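Local coordinates for protein endoribonuclease MazF3 (PDB 5UCT) that cleaves mRNA and 23S rRNA, mainly within 5'-UUCCU-3' sequences, as the toxic component of a type II toxin-antitoxin system, at residues D10-V22 / L27-V39. Residues are numbered along the deposited sequence; the frame is centred on the assembly and turned at random.
Sequences DKARPVLILTREV and LTNVTVAPITTTV. With SO4 (sulfate ion), chain C.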
loop_
_atom_site.group_PDB
_atom_site.type_symbol
_atom_site.label_atom_id
_atom_site.label_comp_id
_atom_site.label_asym_id
_atom_site.label_seq_id
_atom_site.Cartn_x
_atom_site.Cartn_y
_atom_site.Cartn_z
ATOM N N ASP A 10 7.620 13.186 -2.984
ATOM C CA ASP A 10 8.913 13.850 -3.101
ATOM C C ASP A 10 8.801 15.085 -3.983
ATOM O O ASP A 10 9.523 16.068 -3.780
ATOM C CB ASP A 10 9.965 12.884 -3.648
ATOM C CG ASP A 10 9.530 12.214 -4.937
ATOM O OD1 ASP A 10 8.364 12.400 -5.343
ATOM O OD2 ASP A 10 10.355 11.499 -5.542
ATOM N N LYS A 11 7.901 15.047 -4.964
ATOM C CA LYS A 11 7.488 16.222 -5.714
ATOM C C LYS A 11 6.040 16.020 -6.135
ATOM O O LYS A 11 5.452 14.956 -5.922
ATOM C CB LYS A 11 8.403 16.479 -6.916
ATOM C CG LYS A 11 8.831 15.233 -7.671
ATOM C CD LYS A 11 9.931 15.565 -8.668
ATOM C CE LYS A 11 10.416 14.330 -9.405
ATOM N NZ LYS A 11 11.548 14.637 -10.323
ATOM N N ALA A 12 5.460 17.063 -6.726
ATOM C CA ALA A 12 4.051 17.031 -7.102
ATOM C C ALA A 12 3.824 16.006 -8.206
ATOM O O ALA A 12 4.456 16.074 -9.266
ATOM C CB ALA A 12 3.593 18.415 -7.552
ATOM N N ARG A 13 2.927 15.060 -7.959
ATOM C CA ARG A 13 2.628 13.979 -8.884
ATOM C C ARG A 13 1.140 13.678 -8.832
ATOM O O ARG A 13 0.478 13.957 -7.826
ATOM C CB ARG A 13 3.415 12.705 -8.542
ATOM C CG ARG A 13 4.921 12.879 -8.444
ATOM C CD ARG A 13 5.557 11.646 -7.831
ATOM N NE ARG A 13 6.990 11.806 -7.607
ATOM C CZ ARG A 13 7.927 11.427 -8.470
ATOM N NH1 ARG A 13 9.207 11.605 -8.180
ATOM N NH2 ARG A 13 7.582 10.867 -9.622
ATOM N N PRO A 14 0.582 13.113 -9.902
ATOM C CA PRO A 14 -0.789 12.593 -9.832
ATOM C C PRO A 14 -0.815 11.246 -9.124
ATOM O O PRO A 14 0.083 10.417 -9.293
ATOM C CB PRO A 14 -1.197 12.453 -11.306
ATOM C CG PRO A 14 -0.141 13.197 -12.092
ATOM C CD PRO A 14 1.104 13.098 -11.278
ATOM N N VAL A 15 -1.854 11.029 -8.319
ATOM C CA VAL A 15 -1.948 9.832 -7.490
ATOM C C VAL A 15 -3.345 9.234 -7.592
ATOM O O VAL A 15 -4.326 9.929 -7.875
ATOM C CB VAL A 15 -1.605 10.125 -6.012
ATOM C CG1 VAL A 15 -0.158 10.574 -5.875
ATOM C CG2 VAL A 15 -2.554 11.165 -5.439
ATOM N N LEU A 16 -3.423 7.926 -7.356
ATOM C CA LEU A 16 -4.685 7.202 -7.271
ATOM C C LEU A 16 -5.013 6.977 -5.802
ATOM O O LEU A 16 -4.222 6.369 -5.077
ATOM C CB LEU A 16 -4.603 5.862 -8.003
ATOM C CG LEU A 16 -5.872 5.002 -8.047
ATOM C CD1 LEU A 16 -6.961 5.653 -8.892
ATOM C CD2 LEU A 16 -5.561 3.604 -8.560
ATOM N N ILE A 17 -6.173 7.461 -5.368
ATOM C CA ILE A 17 -6.583 7.296 -3.976
ATOM C C ILE A 17 -6.904 5.823 -3.737
ATOM O O ILE A 17 -7.946 5.326 -4.174
ATOM C CB ILE A 17 -7.780 8.186 -3.630
ATOM C CG1 ILE A 17 -7.465 9.654 -3.929
ATOM C CG2 ILE A 17 -8.170 7.989 -2.180
ATOM C CD1 ILE A 17 -6.294 10.220 -3.144
ATOM N N LEU A 18 -6.009 5.119 -3.042
ATOM C CA LEU A 18 -6.248 3.713 -2.744
ATOM C C LEU A 18 -7.203 3.543 -1.571
ATOM O O LEU A 18 -8.035 2.629 -1.577
ATOM C CB LEU A 18 -4.927 2.999 -2.462
ATOM C CG LEU A 18 -4.039 2.752 -3.676
ATOM C CD1 LEU A 18 -2.879 1.853 -3.299
ATOM C CD2 LEU A 18 -4.851 2.144 -4.811
ATOM N N THR A 19 -7.090 4.405 -0.560
ATOM C CA THR A 19 -8.001 4.354 0.575
ATOM C C THR A 19 -9.445 4.455 0.101
ATOM O O THR A 19 -9.769 5.245 -0.791
ATOM C CB THR A 19 -7.693 5.488 1.557
ATOM O OG1 THR A 19 -6.314 5.431 1.940
ATOM C CG2 THR A 19 -8.565 5.372 2.802
ATOM N N ARG A 20 -10.308 3.631 0.691
ATOM C CA ARG A 20 -11.723 3.646 0.350
ATOM C C ARG A 20 -12.318 5.022 0.614
ATOM O O ARG A 20 -12.061 5.634 1.654
ATOM C CB ARG A 20 -12.460 2.577 1.159
ATOM C CG ARG A 20 -12.236 2.664 2.665
ATOM C CD ARG A 20 -12.666 1.400 3.397
ATOM N NE ARG A 20 -12.572 1.562 4.848
ATOM C CZ ARG A 20 -11.443 1.458 5.544
ATOM N NH1 ARG A 20 -10.302 1.189 4.926
ATOM N NH2 ARG A 20 -11.457 1.626 6.857
ATOM N N GLU A 21 -13.110 5.517 -0.341
ATOM C CA GLU A 21 -13.770 6.805 -0.156
ATOM C C GLU A 21 -14.816 6.766 0.950
ATOM O O GLU A 21 -15.292 7.827 1.370
ATOM C CB GLU A 21 -14.408 7.269 -1.467
ATOM C CG GLU A 21 -14.694 8.766 -1.507
ATOM C CD GLU A 21 -15.268 9.224 -2.830
ATOM O OE1 GLU A 21 -15.257 8.431 -3.793
ATOM O OE2 GLU A 21 -15.729 10.382 -2.904
ATOM N N VAL A 22 -15.174 5.575 1.431
ATOM C CA VAL A 22 -16.144 5.455 2.513
ATOM C C VAL A 22 -15.637 6.150 3.772
ATOM O O VAL A 22 -16.395 6.844 4.461
ATOM C CB VAL A 22 -16.460 3.968 2.766
ATOM C CG1 VAL A 22 -17.313 3.800 4.009
ATOM C CG2 VAL A 22 -17.147 3.363 1.549
ATOM N N LEU A 27 -10.419 10.273 8.142
ATOM C CA LEU A 27 -9.027 9.949 8.415
ATOM C C LEU A 27 -8.141 11.136 8.068
ATOM O O LEU A 27 -8.416 11.885 7.127
ATOM C CB LEU A 27 -8.561 8.717 7.632
ATOM C CG LEU A 27 -9.176 7.378 8.026
ATOM C CD1 LEU A 27 -8.612 6.279 7.148
ATOM C CD2 LEU A 27 -8.919 7.081 9.494
ATOM N N THR A 28 -7.066 11.294 8.840
ATOM C CA THR A 28 -6.073 12.329 8.596
ATOM C C THR A 28 -5.015 11.906 7.589
ATOM O O THR A 28 -4.250 12.758 7.122
ATOM C CB THR A 28 -5.386 12.729 9.906
ATOM O OG1 THR A 28 -4.766 11.578 10.492
ATOM C CG2 THR A 28 -6.394 13.309 10.881
ATOM N N ASN A 29 -4.946 10.623 7.254
ATOM C CA ASN A 29 -4.026 10.112 6.252
ATOM C C ASN A 29 -4.813 9.406 5.155
ATOM O O ASN A 29 -5.985 9.061 5.324
ATOM C CB ASN A 29 -3.002 9.155 6.876
ATOM C CG ASN A 29 -2.217 9.797 8.004
ATOM O OD1 ASN A 29 -1.648 10.878 7.847
ATOM N ND2 ASN A 29 -2.188 9.135 9.153
ATOM N N VAL A 30 -4.152 9.196 4.020
ATOM C CA VAL A 30 -4.767 8.536 2.873
ATOM C C VAL A 30 -3.689 7.755 2.135
ATOM O O VAL A 30 -2.581 8.255 1.920
ATOM C CB VAL A 30 -5.468 9.554 1.944
ATOM C CG1 VAL A 30 -4.517 10.682 1.565
ATOM C CG2 VAL A 30 -6.013 8.866 0.701
ATOM N N THR A 31 -4.007 6.514 1.777
ATOM C CA THR A 31 -3.090 5.671 1.023
ATOM C C THR A 31 -3.320 5.897 -0.464
ATOM O O THR A 31 -4.457 5.830 -0.940
ATOM C CB THR A 31 -3.283 4.195 1.375
ATOM O OG1 THR A 31 -3.102 4.011 2.783
ATOM C CG2 THR A 31 -2.277 3.333 0.632
ATOM N N VAL A 32 -2.237 6.175 -1.192
ATOM C CA VAL A 32 -2.310 6.540 -2.598
ATOM C C VAL A 32 -1.333 5.689 -3.399
ATOM O O VAL A 32 -0.411 5.079 -2.854
ATOM C CB VAL A 32 -2.017 8.039 -2.824
ATOM C CG1 VAL A 32 -3.012 8.899 -2.059
ATOM C CG2 VAL A 32 -0.594 8.369 -2.408
ATOM N N ALA A 33 -1.553 5.655 -4.712
ATOM C CA ALA A 33 -0.643 5.012 -5.652
ATOM C C ALA A 33 -0.182 6.047 -6.666
ATOM O O ALA A 33 -1.026 6.653 -7.348
ATOM C CB ALA A 33 -1.312 3.829 -6.358
ATOM N N PRO A 34 1.117 6.290 -6.808
ATOM C CA PRO A 34 1.577 7.356 -7.702
ATOM C C PRO A 34 1.396 6.981 -9.164
ATOM O O PRO A 34 1.321 5.807 -9.533
ATOM C CB PRO A 34 3.058 7.500 -7.346
ATOM C CG PRO A 34 3.447 6.148 -6.866
ATOM C CD PRO A 34 2.239 5.593 -6.158
ATOM N N ILE A 35 1.332 8.011 -10.002
ATOM C CA ILE A 35 1.174 7.861 -11.443
ATOM C C ILE A 35 2.387 8.498 -12.108
ATOM O O ILE A 35 2.580 9.719 -12.025
ATOM C CB ILE A 35 -0.125 8.500 -11.950
ATOM C CG1 ILE A 35 -1.342 7.871 -11.283
ATOM C CG2 ILE A 35 -0.247 8.348 -13.449
ATOM C CD1 ILE A 35 -2.630 8.424 -11.819
ATOM N N THR A 36 3.202 7.682 -12.774
ATOM C CA THR A 36 4.392 8.161 -13.462
ATOM C C THR A 36 4.307 7.825 -14.945
ATOM O O THR A 36 3.734 6.803 -15.337
ATOM C CB THR A 36 5.674 7.562 -12.859
ATOM O OG1 THR A 36 6.818 8.070 -13.559
ATOM C CG2 THR A 36 5.661 6.039 -12.947
ATOM N N THR A 37 4.862 8.715 -15.772
ATOM C CA THR A 37 4.856 8.493 -17.213
ATOM C C THR A 37 5.833 7.404 -17.630
ATOM O O THR A 37 5.694 6.848 -18.725
ATOM C CB THR A 37 5.179 9.792 -17.955
ATOM O OG1 THR A 37 6.496 10.235 -17.600
ATOM C CG2 THR A 37 4.173 10.876 -17.597
ATOM N N THR A 38 6.812 7.089 -16.786
ATOM C CA THR A 38 7.772 6.024 -17.067
ATOM C C THR A 38 7.051 4.684 -17.010
ATOM O O THR A 38 6.821 4.132 -15.931
ATOM C CB THR A 38 8.926 6.069 -16.071
ATOM O OG1 THR A 38 9.546 7.360 -16.109
ATOM C CG2 THR A 38 9.963 5.005 -16.405
ATOM N N VAL A 39 6.681 4.158 -18.172
ATOM C CA VAL A 39 6.050 2.848 -18.272
ATOM C C VAL A 39 7.149 1.796 -18.311
ATOM O O VAL A 39 7.995 1.805 -19.212
ATOM C CB VAL A 39 5.153 2.754 -19.516
ATOM C CG1 VAL A 39 4.340 1.470 -19.487
ATOM C CG2 VAL A 39 4.245 3.970 -19.613
HETATM S S SO4 C . 10.286 8.955 -12.497
HETATM O O1 SO4 C . 9.280 9.864 -13.035
HETATM O O2 SO4 C . 11.277 9.719 -11.742
HETATM O O3 SO4 C . 10.946 8.256 -13.595
HETATM O O4 SO4 C . 9.646 7.984 -11.616
HETATM O O HOH W 1 5.266 10.590 -10.939
HETATM O O HOH W 2 -5.841 4.111 4.119
#
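Leu16 and Ala33 pair through both backbone bonds at the middle of an antiparallel beta hairpin, 12-17 against 29-36, in the SH3-like barrel of the PemK/MazF toxins. Leu16 N reaches Ala33 O at 2.7 Å, and the return bond runs from Ala33 N to Leu16 O. On one face Val15 meets Val32 obliquely, CB to CB at 3.8 Å, while Ile17 spreads its branches: CD1 lies 3.7 Å from Val32 CG1, and CG2 meets Val30 CG2, the two side chains crossing at about a right angle. Just past the strand, Leu18 sets CD1 against Ala33 CB, whose face Leu16 shares. Strand 3-8 backs Val15 and Ile17, and Val60 covers Leu16 and Ala33.

Toward Arg13 the strands splay, and water 1 links Arg13 NH2, which donates to it, with Ile35 O, which accepts from it. Asp10 holds that guanidinium side-on, OD1 to NE and OD2 to NH1. At the hairpin's other end Thr31 O takes two N-H groups, from Leu18 and Thr19. Thr31 OG1 pairs with Thr67 OG1 and donates to water 2. Beside its own backbone N (chi1 -55°), Thr19 OG1 accepts from Thr31 N at 2.6 Å, with 161° at the hydrogen, and donates to water 2.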